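Local coordinates for beta-galactosidase (Trichoderma reesei, PDB 3OG2), which probably hydrolyses terminal non-reducing beta-D-galactose residues in beta-D-galactosides, as a glycoside hydrolase of family 35 built on a TIM barrel, at residues Pro53-Tyr58 against Glu989-Pro994; Pro645-Pro650 against Pro980-Arg985; Leu891-Pro896 against Leu948-Asp953. All blocks are in the same frame, centred on the assembly; numbering follows the deposited sequence.

Contact 1 of 3, residues Pro53-Tyr58 against Glu989-Pro994; sequences PVPSLY and EVVKGP
Val-991 carries the close-packed apolar half of this contact and Ser-56 the polar half, which opens toward solvent at Glu-989. In the apolar half a single methyl, CG2 of Val-991, does the touching. With CG1 anti to the backbone N (chi1 175°), CG2 lies on the side of that nitrogen and bears on the backbone of 53-55: it rests 3.6 Å from Pro-53 O and 4.1 Å from Pro-55 CD, the two side chains of Val-991 and Pro-55 crossing at about a right angle. The short, branched valine suits a site where it must meet main chain and a rigid ring. Pro-53 O is buried here, and the model gives it no hydrogen-bond partner. Phe-836 and Phe-926 also pack on Val-991.

In the polar half Ser-56 OG accepts a hydrogen bond from Glu-989 N (2.9 Å, 157° at the hydrogen), and a water 2.6 Å from Ser-56 OG donates to Glu-989 O, bridging the hydroxyl to the same residue's carbonyl. An alanine in place of Ser-56 would probably leave Glu-989 N without its acceptor and the water without its hydroxyl partner. Pro-55 and Ser-56 lie just ahead of helix 58-66; through them a segment near the C terminus packs on the beta-alpha loop that follows strand 38-47 of the TIM barrel.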
# COMPACT_ATOMS: atom_id res chain seq x y z
N PRO A 53 6.16 -6.59 8.15
CA PRO A 53 6.70 -6.80 9.52
C PRO A 53 8.17 -7.15 9.48
O PRO A 53 8.62 -8.11 10.14
CB PRO A 53 5.83 -7.96 10.01
CG PRO A 53 5.58 -8.79 8.76
CD PRO A 53 5.41 -7.74 7.66
N VAL A 54 8.92 -6.34 8.75
CA VAL A 54 10.40 -6.54 8.64
C VAL A 54 11.00 -5.16 8.82
O VAL A 54 11.09 -4.38 7.85
CB VAL A 54 10.80 -7.10 7.30
CG1 VAL A 54 12.34 -7.28 7.21
CG2 VAL A 54 10.13 -8.46 7.03
N PRO A 55 11.37 -4.82 10.04
CA PRO A 55 11.80 -3.46 10.33
C PRO A 55 12.93 -2.96 9.44
O PRO A 55 12.92 -1.76 9.06
CB PRO A 55 12.27 -3.55 11.80
CG PRO A 55 11.51 -4.67 12.39
CD PRO A 55 11.24 -5.65 11.27
N SER A 56 13.86 -3.85 9.10
CA SER A 56 15.00 -3.38 8.28
C SER A 56 14.67 -3.17 6.81
O SER A 56 15.53 -2.70 6.04
CB SER A 56 16.19 -4.34 8.48
OG SER A 56 15.78 -5.65 8.12
N LEU A 57 13.42 -3.47 6.37
CA LEU A 57 13.02 -3.15 5.01
C LEU A 57 12.27 -1.83 4.89
O LEU A 57 12.04 -1.39 3.76
CB LEU A 57 12.12 -4.29 4.45
CG LEU A 57 12.96 -5.48 3.97
CD1 LEU A 57 11.99 -6.60 3.57
CD2 LEU A 57 13.87 -5.11 2.80
N TYR A 58 11.91 -1.18 6.00
CA TYR A 58 11.27 0.13 5.79
C TYR A 58 12.15 1.08 5.03
O TYR A 58 11.66 1.82 4.16
CB TYR A 58 10.90 0.74 7.14
CG TYR A 58 9.83 -0.03 7.90
CD1 TYR A 58 8.74 -0.58 7.21
CD2 TYR A 58 9.95 -0.18 9.27
CE1 TYR A 58 7.76 -1.30 7.92
CE2 TYR A 58 8.96 -0.90 9.99
CZ TYR A 58 7.90 -1.44 9.30
OH TYR A 58 6.90 -2.14 9.99
N GLU A 989 17.85 -7.69 8.15
CA GLU A 989 18.06 -8.54 9.30
C GLU A 989 16.91 -9.50 9.44
O GLU A 989 15.72 -9.12 9.28
CB GLU A 989 18.12 -7.66 10.56
CG GLU A 989 19.34 -6.73 10.48
CD GLU A 989 19.70 -6.24 11.86
OE1 GLU A 989 19.30 -6.96 12.81
OE2 GLU A 989 20.34 -5.16 11.94
N VAL A 990 17.22 -10.74 9.78
CA VAL A 990 16.17 -11.74 9.97
C VAL A 990 15.35 -11.41 11.21
O VAL A 990 15.89 -11.12 12.27
CB VAL A 990 16.83 -13.13 10.12
CG1 VAL A 990 15.77 -14.16 10.42
CG2 VAL A 990 17.65 -13.45 8.86
N VAL A 991 14.05 -11.50 11.05
CA VAL A 991 13.15 -11.29 12.18
C VAL A 991 13.19 -12.52 13.06
O VAL A 991 12.98 -13.63 12.54
CB VAL A 991 11.75 -11.00 11.61
CG1 VAL A 991 10.74 -10.89 12.74
CG2 VAL A 991 11.75 -9.72 10.79
N LYS A 992 13.46 -12.33 14.33
CA LYS A 992 13.68 -13.42 15.28
C LYS A 992 12.39 -13.88 15.93
O LYS A 992 12.18 -13.70 17.14
CB LYS A 992 14.68 -12.97 16.37
CG LYS A 992 15.99 -12.46 15.77
CD LYS A 992 17.09 -12.16 16.80
CE LYS A 992 18.37 -11.67 16.15
NZ LYS A 992 18.85 -10.32 16.54
N GLY A 993 11.50 -14.48 15.14
CA GLY A 993 10.27 -14.99 15.73
C GLY A 993 10.56 -16.16 16.66
O GLY A 993 11.40 -17.02 16.36
N PRO A 994 9.95 -16.25 17.84
CA PRO A 994 10.16 -17.40 18.73
C PRO A 994 9.85 -18.74 18.10
O PRO A 994 8.93 -18.90 17.31
CB PRO A 994 9.14 -17.11 19.84
CG PRO A 994 9.24 -15.62 19.92
CD PRO A 994 9.09 -15.22 18.46
O HOH W 1 14.34 -6.79 10.00

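Contact 2 of 3, residues Pro645-Pro650 against Pro980-Arg985; sequences PAIEIP and PILTGR
Pro-980 meets Pro-650 and Ile-649 where a proline-flanked connecting segment lies alongside the short strand 981-982, which pairs with strand 900-908 in an antiparallel sheet. No hydrogen bond joins 645-650 to 980-985, so the contact rests on apolar surfaces and on carbons set against carbonyl oxygens.

Among the apolar pairs, the two proline rings slide past each other in opposite directions, with Pro-650 CD 3.7 Å from Pro-980 CG. Rigid rings without an N-H suit a joint that makes no backbone pairing. Ile-649 comes at Pro-980 obliquely and lays CG2 3.8 Å from Pro-980 CG. Farther along, Leu-982 stretches toward the segment: CG stands anti to the backbone N (chi1 -176°), and the branch CD2 lies 4.3 Å from Ile-647 CG1. Tyr-900 packs against Pro-650, Pro-980 and Leu-982, and its hydroxyl is hydrogen-bonded to Glu-648 O.

Polar bonds lie within 980-985 and between it and other parts of the chain. Thr-983 OG1 accepts from Arg-985 N in an ST turn that bends the chain just after the strand, a place suited to a short hydroxyl side chain. Asp-605 is hydrogen-bonded to both Thr-983 OG1 and Gly-984 N, while Arg-985 makes a salt bridge with Glu-945.

Carbonyl oxygens facing carbon complete the contact. Leu-982 CD2 lies 3.5 Å from Ala-646 O, and Pro-980 CG approaches Pro-650 O to 3.2 Å, the closest approach between the segments. Near that end the branched isoleucine sets two methyls against one oxygen, for both CG2 and CD1 of Ile-649 lie 3.6 Å from Pro-980 O.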
# COMPACT_ATOMS: atom_id res chain seq x y z
N PRO A 645 29.93 0.35 -13.74
CA PRO A 645 30.03 -0.56 -12.59
C PRO A 645 29.82 -2.00 -13.03
O PRO A 645 29.07 -2.36 -13.97
CB PRO A 645 28.91 -0.10 -11.66
CG PRO A 645 28.01 0.73 -12.50
CD PRO A 645 28.83 1.32 -13.62
N ALA A 646 30.47 -2.90 -12.29
CA ALA A 646 30.29 -4.34 -12.48
C ALA A 646 28.85 -4.68 -12.20
O ALA A 646 28.31 -4.27 -11.17
CB ALA A 646 31.21 -5.13 -11.54
N ILE A 647 28.21 -5.38 -13.10
CA ILE A 647 26.84 -5.87 -12.90
C ILE A 647 26.79 -7.31 -13.39
O ILE A 647 26.79 -7.54 -14.59
CB ILE A 647 25.79 -5.00 -13.63
CG1 ILE A 647 25.87 -3.53 -13.18
CG2 ILE A 647 24.38 -5.60 -13.49
CD1 ILE A 647 25.19 -2.60 -14.14
N GLU A 648 26.78 -8.25 -12.49
CA GLU A 648 26.58 -9.65 -12.86
C GLU A 648 25.21 -10.03 -12.32
O GLU A 648 24.95 -9.81 -11.12
CB GLU A 648 27.66 -10.49 -12.20
CG GLU A 648 29.07 -9.98 -12.50
CD GLU A 648 29.63 -10.89 -13.60
OE1 GLU A 648 30.66 -11.56 -13.38
OE2 GLU A 648 28.91 -10.85 -14.63
N ILE A 649 24.33 -10.57 -13.16
CA ILE A 649 23.02 -11.06 -12.68
C ILE A 649 23.10 -12.58 -12.71
O ILE A 649 23.17 -13.18 -13.80
CB ILE A 649 21.88 -10.52 -13.56
CG1 ILE A 649 21.90 -8.98 -13.66
CG2 ILE A 649 20.50 -11.03 -13.12
CD1 ILE A 649 21.75 -8.25 -12.33
N PRO A 650 23.18 -13.25 -11.57
CA PRO A 650 23.42 -14.70 -11.58
C PRO A 650 22.15 -15.47 -11.82
O PRO A 650 21.06 -14.94 -11.64
CB PRO A 650 23.94 -14.96 -10.15
CG PRO A 650 23.20 -13.92 -9.33
CD PRO A 650 23.11 -12.68 -10.19
N PRO A 980 17.33 -11.71 -10.04
CA PRO A 980 18.07 -11.06 -8.95
C PRO A 980 18.44 -9.62 -9.25
O PRO A 980 18.85 -9.30 -10.38
CB PRO A 980 19.37 -11.89 -8.84
CG PRO A 980 19.39 -12.81 -9.98
CD PRO A 980 18.06 -12.84 -10.62
N ILE A 981 18.32 -8.77 -8.25
CA ILE A 981 18.71 -7.36 -8.43
C ILE A 981 19.98 -7.09 -7.63
O ILE A 981 19.99 -7.27 -6.43
CB ILE A 981 17.56 -6.45 -7.90
CG1 ILE A 981 16.29 -6.77 -8.73
CG2 ILE A 981 17.98 -5.00 -7.92
CD1 ILE A 981 15.04 -6.59 -7.89
N LEU A 982 21.02 -6.65 -8.33
CA LEU A 982 22.24 -6.29 -7.62
C LEU A 982 21.96 -5.04 -6.81
O LEU A 982 21.47 -4.06 -7.39
CB LEU A 982 23.34 -6.05 -8.67
CG LEU A 982 24.73 -5.75 -8.10
CD1 LEU A 982 25.30 -6.95 -7.37
CD2 LEU A 982 25.65 -5.31 -9.23
N THR A 983 22.20 -5.09 -5.49
CA THR A 983 21.59 -4.10 -4.62
C THR A 983 22.58 -3.35 -3.74
O THR A 983 23.56 -3.91 -3.24
CB THR A 983 20.48 -4.77 -3.74
OG1 THR A 983 19.79 -3.74 -3.04
CG2 THR A 983 21.08 -5.66 -2.65
N GLY A 984 22.26 -2.06 -3.53
CA GLY A 984 22.98 -1.15 -2.66
C GLY A 984 22.15 -0.82 -1.43
O GLY A 984 22.47 0.14 -0.75
N ARG A 985 21.10 -1.62 -1.14
CA ARG A 985 20.28 -1.40 0.04
C ARG A 985 21.05 -1.64 1.31
O ARG A 985 22.13 -2.28 1.32
CB ARG A 985 19.08 -2.38 0.01
CG ARG A 985 19.54 -3.82 0.30
CD ARG A 985 18.36 -4.77 0.08
NE ARG A 985 18.87 -6.15 0.16
CZ ARG A 985 18.07 -7.21 0.08
NH1 ARG A 985 16.75 -7.08 -0.07
NH2 ARG A 985 18.60 -8.43 0.14

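Contact 3 of 3, residues Leu891-Pro896 against Leu948-Asp953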
# COMPACT_ATOMS: atom_id res chain seq x y z
N LEU A 891 13.13 -25.75 5.26
CA LEU A 891 13.56 -25.21 3.98
C LEU A 891 14.85 -24.46 4.22
O LEU A 891 14.82 -23.32 4.63
CB LEU A 891 12.48 -24.28 3.40
CG LEU A 891 12.86 -23.46 2.16
CD1 LEU A 891 13.24 -24.31 0.98
CD2 LEU A 891 11.69 -22.49 1.84
N PRO A 892 16.00 -25.06 3.96
CA PRO A 892 17.26 -24.32 4.06
C PRO A 892 17.40 -23.41 2.85
O PRO A 892 17.10 -23.84 1.74
CB PRO A 892 18.34 -25.41 4.03
CG PRO A 892 17.60 -26.67 4.17
CD PRO A 892 16.22 -26.46 3.59
N LEU A 893 17.85 -22.20 3.04
CA LEU A 893 18.14 -21.31 1.92
C LEU A 893 19.55 -20.80 2.05
O LEU A 893 20.01 -20.58 3.19
CB LEU A 893 17.23 -20.07 1.92
CG LEU A 893 15.78 -20.36 1.55
CD1 LEU A 893 14.95 -19.07 1.68
CD2 LEU A 893 15.67 -20.97 0.16
N HIS A 894 20.32 -20.65 0.99
CA HIS A 894 21.69 -20.16 1.02
C HIS A 894 21.83 -19.31 -0.25
O HIS A 894 22.34 -19.74 -1.27
CB HIS A 894 22.68 -21.36 1.07
CG HIS A 894 22.50 -22.08 2.40
ND1 HIS A 894 21.72 -23.24 2.55
CD2 HIS A 894 22.86 -21.75 3.67
CE1 HIS A 894 21.67 -23.60 3.80
NE2 HIS A 894 22.37 -22.72 4.49
N LEU A 895 21.28 -18.12 -0.20
CA LEU A 895 21.23 -17.20 -1.31
C LEU A 895 22.10 -15.98 -1.04
O LEU A 895 22.28 -15.60 0.12
CB LEU A 895 19.75 -16.75 -1.52
CG LEU A 895 18.82 -17.87 -1.98
CD1 LEU A 895 17.36 -17.40 -1.90
CD2 LEU A 895 19.14 -18.31 -3.40
N PRO A 896 22.65 -15.34 -2.08
CA PRO A 896 23.57 -14.20 -1.90
C PRO A 896 22.84 -12.89 -1.60
O PRO A 896 22.90 -11.92 -2.36
CB PRO A 896 24.30 -14.16 -3.25
CG PRO A 896 23.24 -14.62 -4.24
CD PRO A 896 22.51 -15.70 -3.50
N LEU A 948 11.66 -14.68 5.74
CA LEU A 948 12.57 -15.77 5.35
C LEU A 948 14.01 -15.47 5.70
O LEU A 948 14.46 -14.31 5.55
CB LEU A 948 12.48 -15.93 3.84
CG LEU A 948 11.28 -16.70 3.32
CD1 LEU A 948 11.09 -16.47 1.83
CD2 LEU A 948 11.41 -18.21 3.59
N ASP A 949 14.80 -16.46 6.10
CA ASP A 949 16.21 -16.39 6.35
C ASP A 949 16.90 -16.93 5.10
O ASP A 949 16.80 -18.13 4.78
CB ASP A 949 16.54 -17.20 7.61
CG ASP A 949 18.01 -17.12 7.98
OD1 ASP A 949 18.84 -16.67 7.15
OD2 ASP A 949 18.40 -17.57 9.10
N TYR A 950 17.57 -16.07 4.34
CA TYR A 950 18.18 -16.45 3.09
C TYR A 950 19.51 -17.16 3.29
O TYR A 950 20.13 -17.61 2.33
CB TYR A 950 18.42 -15.20 2.20
CG TYR A 950 17.16 -14.78 1.46
CD1 TYR A 950 15.87 -14.93 1.98
CD2 TYR A 950 17.29 -14.18 0.21
CE1 TYR A 950 14.76 -14.51 1.24
CE2 TYR A 950 16.20 -13.78 -0.54
CZ TYR A 950 14.94 -13.95 0.00
OH TYR A 950 13.87 -13.54 -0.74
N ASN A 951 19.96 -17.31 4.55
CA ASN A 951 21.25 -18.00 4.81
C ASN A 951 21.08 -18.83 6.05
O ASN A 951 21.78 -18.79 7.05
CB ASN A 951 22.38 -16.96 4.89
CG ASN A 951 22.71 -16.45 3.49
OD1 ASN A 951 22.38 -15.32 3.08
ND2 ASN A 951 23.41 -17.31 2.71
N GLY A 952 20.05 -19.68 6.04
CA GLY A 952 19.81 -20.49 7.24
C GLY A 952 18.56 -21.33 7.05
O GLY A 952 18.04 -21.43 5.93
N ASP A 953 18.12 -21.98 8.11
CA ASP A 953 16.98 -22.88 8.11
C ASP A 953 15.71 -22.06 8.24
O ASP A 953 15.62 -21.10 9.00
CB ASP A 953 17.06 -23.86 9.29
CG ASP A 953 18.09 -24.94 9.06
OD1 ASP A 953 18.51 -25.12 7.89
OD2 ASP A 953 18.49 -25.63 10.02
O HOH W 2 21.00 -23.94 7.02
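Leu-893 and Gly-952 form an antiparallel hydrogen-bonded pair at the end of strand 883-894, with Leu-893 N giving a bond of 3.0 Å to Gly-952 O, while the return bond from Gly-952 N to Leu-893 O is weak and bent. Two residues on, Leu-895 N donates to Tyr-950 O at 2.8 Å, almost in line with the carbonyl. The partner chain turns a corner at Gly-952, where a side chain would run into Asp-949 OD2; glycine therefore suits the position. Asp-949 helps shape the approach to this corner through an Asx turn, its OD1 receiving Asn-951 N from above the carboxylate plane.

Leucines and a tyrosine fill the inner side. Leu-895 CD1 sits over one face of the Tyr-950 ring, 4.2 Å from its centroid, in a CH-pi contact. Leu-893 CG, anti to its carbonyl carbon (chi1 -72°), lies 4.1 Å from Asp-949 O. The branch CD1 of Leu-893 meets Leu-948 CD2 at 4.1 Å. Leu-904 touches Leu-893, Leu-895 and Tyr-950, while the tyrosine hydroxyl is hydrogen-bonded to Ile-902 O.

His-894 and Asp-953 occupy the exposed side, where a water donates to Asp-953 OD1 at 2.9 Å and accepts a weak bond from His-894 NE2. His-894 NE2 and Asp-953 OD1 are 5.7 Å apart, too far for direct contact, and the water spans the gap. The chemistry thus separates by side: backbone bonds set the pairing, the leucines and Tyr-950 pack on one side, and on the side of His-894 and Asp-953 a water makes a weak polar link.

From the N terminus, the chain first enters contact 1 at 53-58, just after strand 38-47 of the barrel, and the long chain loop begun there is closed only at 989-994, more than 900 residues later. Within it, contact 2 runs from 645-650 to 980-985, and contact 3, from 891-896 to 948-953, is nested inside contact 2; none cross. Contact 3 closes a short loop within one all-beta domain, contact 2 joins the segment after strand 641-643 to strand 981-982, and contact 1 brings the tail back to the barrel. Segments 980-985 and 989-994 are near neighbours in sequence. Contacts 1 and 3 touch where Val-990 CG2 packs 3.8 Å from Asp-949 CG.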